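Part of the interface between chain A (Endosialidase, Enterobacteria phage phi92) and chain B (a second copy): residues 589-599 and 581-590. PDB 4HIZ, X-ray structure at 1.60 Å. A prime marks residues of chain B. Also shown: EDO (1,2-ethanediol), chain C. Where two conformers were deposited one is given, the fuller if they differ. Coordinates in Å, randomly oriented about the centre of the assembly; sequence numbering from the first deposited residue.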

ATOM      1  N   LYS A 589     -20.330   8.990 -16.332  0.74 11.18           N
ATOM      2  CA  LYS A 589     -20.558  10.402 -16.670  0.74 12.06           C
ATOM      3  C   LYS A 589     -19.247  11.050 -17.059  0.74 11.94           C
ATOM      4  O   LYS A 589     -18.196  10.709 -16.524  0.74 12.20           O
ATOM      5  CB  LYS A 589     -21.140  11.170 -15.472  0.74 14.49           C
ATOM      6  CG  LYS A 589     -22.406  10.536 -14.920  0.74 19.30           C
ATOM      7  CD  LYS A 589     -22.739  11.148 -13.564  0.74 25.23           C
ATOM      8  CE  LYS A 589     -23.960  10.512 -12.935  0.74 31.97           C
ATOM      9  NZ  LYS A 589     -24.300  11.191 -11.645  0.74 35.86           N
ATOM     10  N   LEU A 590     -19.314  11.975 -17.999  1.00 12.13           N
ATOM     11  CA  LEU A 590     -18.121  12.702 -18.449  1.00 11.67           C
ATOM     12  C   LEU A 590     -18.252  14.187 -18.114  1.00 11.79           C
ATOM     13  O   LEU A 590     -19.288  14.806 -18.402  1.00 12.04           O
ATOM     14  CB  LEU A 590     -17.875  12.528 -19.958  1.00 14.13           C
ATOM     15  CG  LEU A 590     -17.282  11.175 -20.442  1.00 18.14           C
ATOM     16  CD1 LEU A 590     -18.241  10.086 -20.250  1.00 20.42           C
ATOM     17  CD2 LEU A 590     -16.920  11.250 -21.907  1.00 18.60           C
ATOM     18  N   ASP A 591     -17.219  14.721 -17.472  1.00 10.98           N
ATOM     19  CA  ASP A 591     -17.150  16.188 -17.248  1.00 11.40           C
ATOM     20  C   ASP A 591     -16.602  16.843 -18.515  1.00 12.84           C
ATOM     21  O   ASP A 591     -16.686  16.265 -19.611  1.00 12.08           O
ATOM     22  CB  ASP A 591     -16.242  16.495 -16.052  1.00 13.68           C
ATOM     23  CG  ASP A 591     -16.854  16.055 -14.726  1.00 18.47           C
ATOM     24  OD1 ASP A 591     -18.104  16.080 -14.638  1.00 22.92           O
ATOM     25  OD2 ASP A 591     -16.110  15.723 -13.759  1.00 17.99           O
ATOM     26  N   GLY A 592     -16.029  18.043 -18.349  1.00 13.87           N
ATOM     27  CA  GLY A 592     -15.525  18.827 -19.472  1.00 13.26           C
ATOM     28  C   GLY A 592     -16.620  19.623 -20.156  1.00 13.96           C
ATOM     29  O   GLY A 592     -17.784  19.579 -19.765  1.00 13.79           O
ATOM     30  N   ASP A 593     -16.242  20.362 -21.192  1.00 14.23           N
ATOM     31  CA  ASP A 593     -17.206  21.067 -22.036  1.00 14.44           C
ATOM     32  C   ASP A 593     -17.893  20.077 -22.957  1.00 14.05           C
ATOM     33  O   ASP A 593     -19.098  20.177 -23.219  1.00 14.57           O
ATOM     34  CB  ASP A 593     -16.478  22.150 -22.846  1.00 14.24           C
ATOM     35  CG  ASP A 593     -16.004  23.298 -21.974  1.00 17.40           C
ATOM     36  OD1 ASP A 593     -16.494  23.446 -20.821  1.00 17.60           O
ATOM     37  OD2 ASP A 593     -15.143  24.058 -22.484  1.00 19.69           O
ATOM     38  N   TYR A 594     -17.143  19.080 -23.413  1.00 13.86           N
ATOM     39  CA  TYR A 594     -17.738  18.018 -24.199  1.00 13.25           C
ATOM     40  C   TYR A 594     -17.009  16.714 -23.895  1.00 12.33           C
ATOM     41  O   TYR A 594     -15.835  16.712 -23.508  1.00 12.67           O
ATOM     42  CB  TYR A 594     -17.721  18.368 -25.703  1.00 13.85           C
ATOM     43  CG  TYR A 594     -16.360  18.700 -26.305  1.00 15.22           C
ATOM     44  CD1 TYR A 594     -15.877  20.020 -26.309  1.00 16.12           C
ATOM     45  CD2 TYR A 594     -15.576  17.715 -26.895  1.00 17.52           C
ATOM     46  CE1 TYR A 594     -14.637  20.330 -26.889  1.00 19.29           C
ATOM     47  CE2 TYR A 594     -14.334  18.024 -27.469  1.00 19.81           C
ATOM     48  CZ  TYR A 594     -13.884  19.331 -27.461  1.00 20.90           C
ATOM     49  OH  TYR A 594     -12.671  19.659 -28.020  1.00 23.16           O
ATOM     50  N   GLY A 595     -17.737  15.605 -23.963  1.00 11.56           N
ATOM     51  CA  GLY A 595     -17.113  14.314 -23.679  1.00 12.08           C
ATOM     52  C   GLY A 595     -16.900  13.553 -24.954  1.00 12.73           C
ATOM     53  O   GLY A 595     -17.743  13.621 -25.859  1.00 14.98           O
ATOM     54  N   VAL A 596     -15.780  12.841 -25.024  1.00 11.32           N
ATOM     55  CA  VAL A 596     -15.402  12.136 -26.240  1.00 12.77           C
ATOM     56  C   VAL A 596     -15.209  10.659 -25.891  1.00 13.05           C
ATOM     57  O   VAL A 596     -14.452  10.330 -24.981  1.00 14.26           O
ATOM     58  CB  VAL A 596     -14.080  12.686 -26.778  1.00 15.36           C
ATOM     59  CG1 VAL A 596     -13.599  11.892 -28.007  1.00 17.36           C
ATOM     60  CG2 VAL A 596     -14.235  14.180 -27.148  1.00 15.80           C
ATOM     61  N   ILE A 597     -15.875   9.777 -26.630  1.00 11.81           N
ATOM     62  CA  ILE A 597     -15.616   8.347 -26.495  1.00 11.75           C
ATOM     63  C   ILE A 597     -15.150   7.931 -27.876  1.00 11.78           C
ATOM     64  O   ILE A 597     -15.896   8.060 -28.842  1.00 12.16           O
ATOM     65  CB  ILE A 597     -16.866   7.595 -26.083  1.00 14.67           C
ATOM     66  CG1 ILE A 597     -17.332   8.117 -24.705  1.00 17.50           C
ATOM     67  CG2 ILE A 597     -16.535   6.104 -26.026  1.00 14.14           C
ATOM     68  CD1 ILE A 597     -18.652   7.615 -24.314  1.00 20.15           C
ATOM     69  N   ALA A 598     -13.908   7.459 -27.977  1.00 12.10           N
ATOM     70  CA  ALA A 598     -13.275   7.308 -29.299  1.00 12.09           C
ATOM     71  C   ALA A 598     -12.532   6.010 -29.449  1.00 12.80           C
ATOM     72  O   ALA A 598     -12.208   5.327 -28.456  1.00 12.89           O
ATOM     73  CB  ALA A 598     -12.310   8.468 -29.592  1.00 12.36           C
ATOM     74  N   LYS A 599     -12.226   5.697 -30.707  1.00 12.59           N
ATOM     75  CA  LYS A 599     -11.577   4.422 -31.048  1.00 11.18           C
ATOM     76  C   LYS A 599     -10.179   4.670 -31.588  1.00 11.43           C
ATOM     77  O   LYS A 599     -10.021   5.242 -32.652  1.00 12.19           O
ATOM     78  CB  LYS A 599     -12.394   3.699 -32.100  1.00 12.05           C
ATOM     79  CG  LYS A 599     -11.734   2.385 -32.588  1.00 12.27           C
ATOM     80  CD  LYS A 599     -11.803   1.297 -31.463  1.00 11.73           C
ATOM     81  CE  LYS A 599     -10.720   0.208 -31.715  1.00 11.99           C
ATOM     82  NZ  LYS A 599      -9.348   0.696 -31.355  1.00 12.28           N
TER
ATOM     83  N   THR B 581      -6.526  22.615 -13.306  1.00 16.15           N
ATOM     84  CA  THR B 581      -6.860  22.859 -14.714  1.00 17.17           C
ATOM     85  C   THR B 581      -7.912  21.874 -15.177  1.00 17.10           C
ATOM     86  O   THR B 581      -7.727  20.671 -15.026  1.00 16.76           O
ATOM     87  CB  THR B 581      -5.620  22.771 -15.630  1.00 18.75           C
ATOM     88  OG1 THR B 581      -4.683  23.764 -15.190  1.00 20.37           O
ATOM     89  CG2 THR B 581      -6.002  23.093 -17.086  1.00 18.88           C
ATOM     90  N   GLN B 582      -9.006  22.398 -15.731  1.00 16.18           N
ATOM     91  CA  GLN B 582     -10.101  21.578 -16.251  1.00 15.60           C
ATOM     92  C   GLN B 582     -10.008  21.499 -17.777  1.00 16.03           C
ATOM     93  O   GLN B 582     -10.111  22.523 -18.462  1.00 16.39           O
ATOM     94  CB  GLN B 582     -11.449  22.192 -15.848  1.00 16.06           C
ATOM     95  CG  GLN B 582     -12.654  21.528 -16.501  1.00 15.31           C
ATOM     96  CD  GLN B 582     -12.761  20.077 -16.037  1.00 14.89           C
ATOM     97  OE1 GLN B 582     -12.794  19.817 -14.830  1.00 15.84           O
ATOM     98  NE2 GLN B 582     -12.775  19.135 -16.987  1.00 13.29           N
ATOM     99  N   GLN B 583      -9.795  20.284 -18.305  1.00 14.81           N
ATOM    100  CA  GLN B 583      -9.868  20.078 -19.749  1.00 15.61           C
ATOM    101  C   GLN B 583     -11.243  20.381 -20.332  1.00 14.29           C
ATOM    102  O   GLN B 583     -12.276  20.032 -19.741  1.00 15.20           O
ATOM    103  CB  GLN B 583      -9.494  18.627 -20.113  1.00 19.23           C
ATOM    104  CG  GLN B 583      -8.041  18.340 -19.812  1.00 24.59           C
ATOM    105  CD  GLN B 583      -7.112  19.220 -20.640  1.00 29.77           C
ATOM    106  OE1 GLN B 583      -7.222  19.245 -21.874  1.00 32.40           O
ATOM    107  NE2 GLN B 583      -6.217  19.972 -19.972  1.00 30.75           N
ATOM    108  N   SER B 584     -11.258  21.021 -21.502  1.00 14.88           N
ATOM    109  CA  SER B 584     -12.506  21.184 -22.247  1.00 15.11           C
ATOM    110  C   SER B 584     -12.981  19.857 -22.829  1.00 14.35           C
ATOM    111  O   SER B 584     -14.183  19.580 -22.831  1.00 15.28           O
ATOM    112  CB  SER B 584     -12.320  22.215 -23.363  1.00 17.76           C
ATOM    113  OG  SER B 584     -12.272  23.519 -22.787  1.00 20.19           O
ATOM    114  N   ALA B 585     -12.061  19.058 -23.364  1.00 14.37           N
ATOM    115  CA  ALA B 585     -12.440  17.745 -23.891  1.00 15.66           C
ATOM    116  C   ALA B 585     -12.062  16.665 -22.896  1.00 15.16           C
ATOM    117  O   ALA B 585     -10.881  16.515 -22.540  1.00 17.09           O
ATOM    118  CB  ALA B 585     -11.740  17.465 -25.227  1.00 17.86           C
ATOM    119  N   VAL B 586     -13.059  15.916 -22.436  1.00 12.65           N
ATOM    120  CA  VAL B 586     -12.785  14.793 -21.534  1.00 12.29           C
ATOM    121  C   VAL B 586     -12.896  13.526 -22.351  1.00 12.48           C
ATOM    122  O   VAL B 586     -13.836  13.389 -23.137  1.00 13.81           O
ATOM    123  CB  VAL B 586     -13.801  14.835 -20.377  1.00 14.54           C
ATOM    124  CG1 VAL B 586     -13.901  13.504 -19.661  1.00 15.01           C
ATOM    125  CG2 VAL B 586     -13.390  15.958 -19.402  1.00 15.58           C
ATOM    126  N   ARG B 587     -11.943  12.614 -22.190  1.00 13.30           N
ATOM    127  CA  ARG B 587     -11.770  11.507 -23.158  1.00 14.43           C
ATOM    128  C   ARG B 587     -11.745  10.100 -22.576  1.00 13.40           C
ATOM    129  O   ARG B 587     -11.046   9.806 -21.584  1.00 13.59           O
ATOM    130  CB  ARG B 587     -10.475  11.715 -23.963  1.00 17.62           C
ATOM    131  CG  ARG B 587     -10.388  13.103 -24.648  1.00 20.86           C
ATOM    132  CD  ARG B 587      -9.020  13.265 -25.312  1.00 25.20           C
ATOM    133  NE  ARG B 587      -8.936  14.479 -26.123  1.00 31.09           N
ATOM    134  CZ  ARG B 587      -8.472  15.644 -25.696  1.00 40.31           C
ATOM    135  NH1 ARG B 587      -8.056  15.775 -24.443  1.00 46.17           N
ATOM    136  NH2 ARG B 587      -8.425  16.681 -26.533  1.00 41.99           N
ATOM    137  N   VAL B 588     -12.460   9.221 -23.263  1.00 13.17           N
ATOM    138  CA  VAL B 588     -12.401   7.773 -23.028  1.00 12.01           C
ATOM    139  C   VAL B 588     -11.996   7.197 -24.386  1.00 12.35           C
ATOM    140  O   VAL B 588     -12.637   7.482 -25.391  1.00 13.20           O
ATOM    141  CB  VAL B 588     -13.771   7.195 -22.605  1.00 12.91           C
ATOM    142  CG1 VAL B 588     -13.710   5.658 -22.554  1.00 13.90           C
ATOM    143  CG2 VAL B 588     -14.184   7.784 -21.248  1.00 12.83           C
ATOM    144  N   LYS B 589     -10.920   6.423 -24.424  1.00 11.54           N
ATOM    145  CA  LYS B 589     -10.444   5.872 -25.694  0.61 11.81           C
ATOM    146  C   LYS B 589     -10.354   4.382 -25.572  1.00 11.99           C
ATOM    147  O   LYS B 589     -10.051   3.849 -24.497  1.00 12.69           O
ATOM    148  CB  LYS B 589      -9.059   6.416 -26.066  0.61 13.36           C
ATOM    149  CG  LYS B 589      -9.019   7.940 -26.244  0.61 17.48           C
ATOM    150  CD  LYS B 589      -7.563   8.382 -26.315  0.61 21.85           C
ATOM    151  CE  LYS B 589      -7.400   9.879 -26.078  0.61 26.73           C
ATOM    152  NZ  LYS B 589      -5.968  10.356 -26.265  0.61 30.43           N
ATOM    153  N   LEU B 590     -10.640   3.702 -26.670  1.00 12.02           N
ATOM    154  CA  LEU B 590     -10.597   2.229 -26.676  1.00 12.49           C
ATOM    155  C   LEU B 590      -9.577   1.754 -27.683  1.00 11.61           C
ATOM    156  O   LEU B 590      -9.611   2.168 -28.846  1.00 11.83           O
ATOM    157  CB  LEU B 590     -11.952   1.639 -27.054  1.00 13.91           C
ATOM    158  CG  LEU B 590     -12.973   1.555 -25.893  1.00 15.34           C
ATOM    159  CD1 LEU B 590     -13.479   2.932 -25.489  1.00 16.92           C
ATOM    160  CD2 LEU B 590     -14.166   0.619 -26.218  1.00 16.07           C
TER
HETATM  161  C1  EDO C 813     -10.939  25.572 -14.553  1.00 51.99           C
HETATM  162  O1  EDO C 813     -12.365  25.719 -14.571  1.00 51.95           O
HETATM  163  C2  EDO C 813     -10.422  25.641 -15.981  1.00 46.67           C
HETATM  164  O2  EDO C 813      -9.076  25.191 -16.102  1.00 36.32           O
HETATM  165  O   HOH W   1     -14.271  17.768 -13.416  1.00 17.37           O

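Strand 594-599 of chain A and strand 585-590 of chain B pair in parallel: their axes approach to 4.7 Å, their N-to-C directions differ by 19°, and the register runs from Tyr594 with Ala585′ to Lys599 with Leu590′. The hydrogen bonds alternate as parallel pairing requires. Val586′ N donates to Tyr594 O (3.1 Å, 171° at the hydrogen), Val596 N to Val586′ O (2.8 Å), Val588′ N to Val596 O (2.9 Å), Ala598 N to Val588′ O (2.9 Å) and Leu590′ N to Ala598 O (2.9 Å). Before the ladder, Ser584′ O accepts from two successive amides, Tyr594 N at 3.1 Å and 164° and Asp593 N at 2.7 Å but a more bent 130°.

Ser584′ also uses its side chain, OG donating to Asp593 OD2 at 2.9 Å. At the other end, the Lys599 side chain, whose end comes nearer chain B than its CA-to-CB bond alone would suggest, brings NZ to Leu590′ O, to which it donates at 2.9 Å. The Tyr594 ring packs CE2 against Ala585′ CB at 3.5 Å. On the opposite sheet face, Ile597 CG1 lies 4.2 Å from Val588′ CB, while Leu590 CB meets Val586′ CG1 at 4.1 Å. Gly592 has positive phi (83°), which favours glycine; an ideal CB there would clash with Val586′ CG2 at 2.7 Å.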